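Local coordinates for heavy-metal chelation domain-containing protein (Pyrococcus horikoshii, PDB 3NPG) that is of unknown function but may chelate heavy metals, pairing an N-terminal domain with a probably Rossmann-like C-terminal one, at residues Gln56-Ser61 and Asn78-Thr83; Met49-Glu54 and Ile175-Leu180. One frame throughout, in Å; residues are numbered along the deposited sequence.

Contact 1: Gln56-Ser61 and Asn78-Thr83; sequences QRYTNS and NIIERT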
loop_
_atom_site.group_PDB
_atom_site.type_symbol
_atom_site.label_atom_id
_atom_site.label_comp_id
_atom_site.label_asym_id
_atom_site.label_seq_id
_atom_site.Cartn_x
_atom_site.Cartn_y
_atom_site.Cartn_z
ATOM N N GLN A 56 7.250 7.767 -6.662
ATOM C CA GLN A 56 6.683 7.085 -7.824
ATOM C C GLN A 56 7.788 6.692 -8.793
ATOM O O GLN A 56 7.674 5.681 -9.490
ATOM C CB GLN A 56 5.635 7.973 -8.520
ATOM C CG GLN A 56 4.539 8.477 -7.574
ATOM C CD GLN A 56 3.237 8.728 -8.281
ATOM O OE1 GLN A 56 3.017 8.288 -9.415
ATOM N NE2 GLN A 56 2.315 9.373 -7.593
ATOM N N ARG A 57 8.874 7.492 -8.822
ATOM C CA ARG A 57 10.032 7.271 -9.692
ATOM C C ARG A 57 11.310 7.649 -8.942
ATOM O O ARG A 57 11.304 8.603 -8.153
ATOM C CB ARG A 57 9.915 8.130 -10.971
ATOM C CG ARG A 57 8.714 7.784 -11.851
ATOM C CD ARG A 57 8.282 8.960 -12.719
ATOM N NE ARG A 57 7.725 10.065 -11.924
ATOM C CZ ARG A 57 6.444 10.162 -11.580
ATOM N NH1 ARG A 57 5.579 9.219 -11.935
ATOM N NH2 ARG A 57 6.021 11.196 -10.864
ATOM N N TYR A 58 12.419 6.936 -9.212
ATOM C CA TYR A 58 13.707 7.266 -8.608
ATOM C C TYR A 58 14.552 8.094 -9.559
ATOM O O TYR A 58 15.465 7.574 -10.209
ATOM C CB TYR A 58 14.444 6.005 -8.116
ATOM C CG TYR A 58 13.847 5.441 -6.845
ATOM C CD1 TYR A 58 14.094 6.036 -5.612
ATOM C CD2 TYR A 58 12.979 4.356 -6.882
ATOM C CE1 TYR A 58 13.503 5.556 -4.444
ATOM C CE2 TYR A 58 12.383 3.864 -5.721
ATOM C CZ TYR A 58 12.646 4.468 -4.504
ATOM O OH TYR A 58 12.063 3.979 -3.359
ATOM N N THR A 59 14.182 9.380 -9.708
ATOM C CA THR A 59 14.859 10.324 -10.604
ATOM C C THR A 59 15.229 11.609 -9.859
ATOM O O THR A 59 14.569 11.961 -8.878
ATOM C CB THR A 59 13.970 10.631 -11.826
ATOM O OG1 THR A 59 12.696 11.090 -11.371
ATOM C CG2 THR A 59 13.789 9.417 -12.745
ATOM N N ASN A 60 16.281 12.316 -10.327
ATOM C CA ASN A 60 16.704 13.588 -9.733
ATOM C C ASN A 60 17.336 14.496 -10.800
ATOM O O ASN A 60 18.290 14.091 -11.474
ATOM C CB ASN A 60 17.675 13.353 -8.561
ATOM C CG ASN A 60 17.694 14.474 -7.543
ATOM O OD1 ASN A 60 17.752 15.657 -7.879
ATOM N ND2 ASN A 60 17.683 14.119 -6.268
ATOM N N SER A 61 16.778 15.711 -10.977
ATOM C CA SER A 61 17.266 16.671 -11.974
ATOM C C SER A 61 18.595 17.324 -11.556
ATOM O O SER A 61 19.294 17.887 -12.405
ATOM C CB SER A 61 16.216 17.740 -12.250
ATOM O OG SER A 61 15.879 18.442 -11.064
ATOM N N ASN A 78 8.887 16.651 -7.484
ATOM C CA ASN A 78 9.603 15.416 -7.182
ATOM C C ASN A 78 9.863 15.330 -5.679
ATOM O O ASN A 78 10.558 16.187 -5.123
ATOM C CB ASN A 78 10.933 15.381 -7.961
ATOM C CG ASN A 78 11.634 14.046 -7.969
ATOM O OD1 ASN A 78 11.629 13.294 -6.984
ATOM N ND2 ASN A 78 12.338 13.770 -9.052
ATOM N N ILE A 79 9.281 14.311 -5.013
ATOM C CA ILE A 79 9.431 14.115 -3.560
ATOM C C ILE A 79 10.919 13.953 -3.130
ATOM O O ILE A 79 11.312 14.473 -2.078
ATOM C CB ILE A 79 8.511 12.949 -3.039
ATOM C CG1 ILE A 79 8.623 12.772 -1.498
ATOM C CG2 ILE A 79 8.785 11.630 -3.784
ATOM C CD1 ILE A 79 8.045 13.912 -0.681
ATOM N N ILE A 80 11.748 13.283 -3.977
ATOM C CA ILE A 80 13.183 13.106 -3.706
ATOM C C ILE A 80 13.884 14.469 -3.632
ATOM O O ILE A 80 14.659 14.717 -2.700
ATOM C CB ILE A 80 13.852 12.165 -4.756
ATOM C CG1 ILE A 80 13.100 10.817 -4.858
ATOM C CG2 ILE A 80 15.338 11.953 -4.431
ATOM C CD1 ILE A 80 13.537 9.942 -5.997
ATOM N N GLU A 81 13.563 15.373 -4.583
ATOM C CA GLU A 81 14.122 16.723 -4.618
ATOM C C GLU A 81 13.610 17.578 -3.440
ATOM O O GLU A 81 14.372 18.375 -2.894
ATOM C CB GLU A 81 13.817 17.401 -5.956
ATOM C CG GLU A 81 14.532 16.763 -7.136
ATOM C CD GLU A 81 14.159 17.330 -8.496
ATOM O OE1 GLU A 81 13.499 18.395 -8.542
ATOM O OE2 GLU A 81 14.531 16.706 -9.518
ATOM N N ARG A 82 12.319 17.395 -3.040
ATOM C CA ARG A 82 11.728 18.107 -1.892
ATOM C C ARG A 82 12.391 17.686 -0.588
ATOM O O ARG A 82 12.751 18.543 0.225
ATOM C CB ARG A 82 10.218 17.840 -1.794
ATOM C CG ARG A 82 9.373 18.709 -2.685
ATOM C CD ARG A 82 7.973 18.926 -2.109
ATOM N NE ARG A 82 7.251 17.665 -1.882
ATOM C CZ ARG A 82 6.577 17.009 -2.828
ATOM N NH1 ARG A 82 6.571 17.455 -4.078
ATOM N NH2 ARG A 82 5.933 15.886 -2.536
ATOM N N THR A 83 12.488 16.351 -0.346
ATOM C CA THR A 83 13.068 15.804 0.886
ATOM C C THR A 83 14.524 16.259 1.071
ATOM O O THR A 83 14.883 16.718 2.156
ATOM C CB THR A 83 12.903 14.277 0.932
ATOM O OG1 THR A 83 11.571 13.938 0.528
ATOM C CG2 THR A 83 13.185 13.708 2.311
#

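Contact 2: Met49-Glu54 and Ile175-Leu180; sequences MTLPEE and IVNGTL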
loop_
_atom_site.group_PDB
_atom_site.type_symbol
_atom_site.label_atom_id
_atom_site.label_comp_id
_atom_site.label_asym_id
_atom_site.label_seq_id
_atom_site.Cartn_x
_atom_site.Cartn_y
_atom_site.Cartn_z
HETATM N N MSE A 49 12.347 13.507 6.981
HETATM C CA MSE A 49 11.808 12.148 6.874
HETATM C C MSE A 49 11.556 11.717 5.434
HETATM O O MSE A 49 10.865 12.412 4.686
HETATM C CB MSE A 49 10.538 11.991 7.713
HETATM C CG MSE A 49 10.014 10.571 7.737
HETATM SE SE MSE A 49 8.376 10.414 8.708
HETATM C CE MSE A 49 9.102 9.854 10.405
ATOM N N THR A 50 12.102 10.558 5.057
ATOM C CA THR A 50 11.893 9.977 3.741
ATOM C C THR A 50 10.563 9.257 3.730
ATOM O O THR A 50 10.268 8.488 4.651
ATOM C CB THR A 50 13.063 9.041 3.378
ATOM O OG1 THR A 50 14.288 9.759 3.512
ATOM C CG2 THR A 50 12.949 8.491 1.975
ATOM N N LEU A 51 9.724 9.557 2.733
ATOM C CA LEU A 51 8.413 8.936 2.597
ATOM C C LEU A 51 8.396 8.065 1.334
ATOM O O LEU A 51 8.058 8.550 0.246
ATOM C CB LEU A 51 7.307 10.016 2.538
ATOM C CG LEU A 51 7.295 11.033 3.690
ATOM C CD1 LEU A 51 6.441 12.215 3.350
ATOM C CD2 LEU A 51 6.826 10.393 4.988
ATOM N N PRO A 52 8.880 6.792 1.438
ATOM C CA PRO A 52 8.980 5.945 0.232
ATOM C C PRO A 52 7.647 5.675 -0.446
ATOM O O PRO A 52 7.608 5.510 -1.664
ATOM C CB PRO A 52 9.624 4.660 0.751
ATOM C CG PRO A 52 9.361 4.663 2.228
ATOM C CD PRO A 52 9.382 6.087 2.639
ATOM N N GLU A 53 6.544 5.655 0.333
ATOM C CA GLU A 53 5.196 5.437 -0.215
ATOM C C GLU A 53 4.773 6.570 -1.173
ATOM O O GLU A 53 3.865 6.383 -1.972
ATOM C CB GLU A 53 4.156 5.248 0.918
ATOM C CG GLU A 53 3.966 6.469 1.817
ATOM C CD GLU A 53 4.925 6.598 2.990
ATOM O OE1 GLU A 53 5.835 5.745 3.122
ATOM O OE2 GLU A 53 4.756 7.550 3.785
ATOM N N GLU A 54 5.460 7.730 -1.103
ATOM C CA GLU A 54 5.186 8.888 -1.957
ATOM C C GLU A 54 6.058 8.867 -3.225
ATOM O O GLU A 54 5.775 9.600 -4.179
ATOM C CB GLU A 54 5.422 10.196 -1.177
ATOM C CG GLU A 54 4.567 10.331 0.068
ATOM C CD GLU A 54 3.104 10.599 -0.206
ATOM O OE1 GLU A 54 2.786 11.705 -0.703
ATOM O OE2 GLU A 54 2.270 9.716 0.102
ATOM N N ILE A 175 5.716 18.821 6.069
ATOM C CA ILE A 175 6.547 19.782 5.347
ATOM C C ILE A 175 7.066 19.153 4.026
ATOM O O ILE A 175 7.020 19.800 2.981
ATOM C CB ILE A 175 7.706 20.292 6.257
ATOM C CG1 ILE A 175 7.149 21.012 7.520
ATOM C CG2 ILE A 175 8.663 21.203 5.475
ATOM C CD1 ILE A 175 8.211 21.299 8.631
ATOM N N VAL A 176 7.493 17.868 4.072
ATOM C CA VAL A 176 8.015 17.181 2.888
ATOM C C VAL A 176 6.923 16.740 1.890
ATOM O O VAL A 176 7.169 16.762 0.683
ATOM C CB VAL A 176 9.024 16.030 3.220
ATOM C CG1 VAL A 176 10.403 16.584 3.530
ATOM C CG2 VAL A 176 8.527 15.161 4.363
ATOM N N ASN A 177 5.714 16.368 2.384
ATOM C CA ASN A 177 4.631 15.891 1.498
ATOM C C ASN A 177 3.699 17.015 0.944
ATOM O O ASN A 177 2.944 16.778 -0.000
ATOM C CB ASN A 177 3.822 14.756 2.153
ATOM C CG ASN A 177 3.120 15.140 3.432
ATOM O OD1 ASN A 177 2.801 16.307 3.676
ATOM N ND2 ASN A 177 2.793 14.146 4.242
ATOM N N GLY A 178 3.772 18.206 1.536
ATOM C CA GLY A 178 3.027 19.371 1.061
ATOM C C GLY A 178 1.648 19.551 1.659
ATOM O O GLY A 178 0.859 20.355 1.161
ATOM N N THR A 179 1.358 18.847 2.758
ATOM C CA THR A 179 0.044 18.933 3.410
ATOM C C THR A 179 -0.055 20.095 4.423
ATOM O O THR A 179 -1.159 20.428 4.861
ATOM C CB THR A 179 -0.338 17.579 4.042
ATOM O OG1 THR A 179 0.683 17.172 4.952
ATOM C CG2 THR A 179 -0.563 16.504 3.011
ATOM N N LEU A 180 1.096 20.713 4.786
ATOM C CA LEU A 180 1.139 21.790 5.784
ATOM C C LEU A 180 0.259 22.992 5.408
ATOM O O LEU A 180 -0.438 23.538 6.276
ATOM C CB LEU A 180 2.596 22.233 6.057
ATOM C CG LEU A 180 2.790 23.361 7.115
ATOM C CD1 LEU A 180 2.189 22.973 8.466
ATOM C CD2 LEU A 180 4.247 23.699 7.283
HETATM O O HOH W 1 3.710 14.147 -2.013
#

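Contact 1: Gln56-Ser61 and Asn78-Thr83
The N-terminal end of helix 79-96, capped by Asn78, receives the loop 56-61 along its first turn, where Asn78, Ile80 and Glu81 meet Thr59, Tyr58, Asn60 and Ser61. The Asn78 amide works both ways. Its OD1 takes a weak capping bond from Ile80 N, while ND2 donates to the backbone O of Thr59 at 2.9 Å, coming from above that carbonyl plane. CB of Asn78 already points to the loop, and CG lies anti to the backbone N (chi1 -168°). Next along the helix, the CD1 methyl of Ile80 rests against the loop backbone, 3.4 Å from Arg57 O, and meets Tyr58 CD1 at 4.0 Å, the two side chains crossing at about a right angle. Asn60 and Glu81 cross at a slant, Asn60 OD1 3.5 Å from Glu81 CG; Asn60 ND2 is bonded to the backbone O of Leu232 of the second subunit. Lys73, bonded to Ser61 OG, and Ser76, bonded to Glu81 OE1, complete the polar end. Glu81 OE2 is gripped twice by one residue, from the same face of the carboxylate: Ser61 N donates at 2.9 Å, nearly straight, and Ser61 OG at 2.7 Å.

Contact 2: Met49-Glu54 and Ile175-Leu180
Leu51 and Val176 make the apolar contact between the loop that leaves strand 43-49 and the end of the short helix 174-177. Leu51 CD1 lies 3.7 Å from Val176 CG2 and 3.8 Å from Asn177 CB. One methyl thus touches two successive residues; the side chains cross at a slant. The same Val176 CG2 also touches the backbone, 3.6 Å from Met49 O; it sits between its own backbone N and carbonyl carbon, which turns it to the loop. The side chain of Met49, modelled as selenomethionine, leads away from 175-180 and has a bound acetate, probably from the crystallisation liquor, about 4 Å away.

Polar links across the contact are indirect. A water donates to Glu54 OE1 at 2.9 Å and, weakly, to Asn177 O. The carboxylate has stronger partners elsewhere: OE1 bonds Ser154 OG of the third subunit, and OE2 forms a salt bridge with Arg143.

Within 175-180, Asn177 makes an Asx turn. Its OD1 accepts from Thr179 N at 3.1 Å and from Thr179 OG1 at 2.6 Å, both on the same face of the amide. Gly178, with positive phi (90°), takes the chain out of the helix between them.

Helix 79-96 packs beside both segments, its Val86 against Val176 and its Ile79 against Glu54, while helix 6-17 meets Ile175 and Leu180; the contact joins the loop after strand 43-49, an edge strand of the three-stranded antiparallel sheet within this chain, to helix 174-177, which follows strand 167-171 of the seven-stranded sheet.

Contact 2 is buried, about 9 Å from the centre of the chain to its own centre, whereas contact 1 is only partly buried and about 18 Å out. Both use the long loop after strand 43-49, and contact 1 is nested inside the chain loop that contact 2 closes. The outer one is local to the N-terminal part and combines direct hydrogen bonds at a helix start with packing of Ile80; the inner one joins the two family regions through methyl packing, with a water as its polar link. Helix 79-96 connects them: Arg82 NE probably donates to Val176 O at 2.7 Å, and Thr83 CG2 packs against Met49 O. The third subunit touches both, at Arg57 and at Glu54.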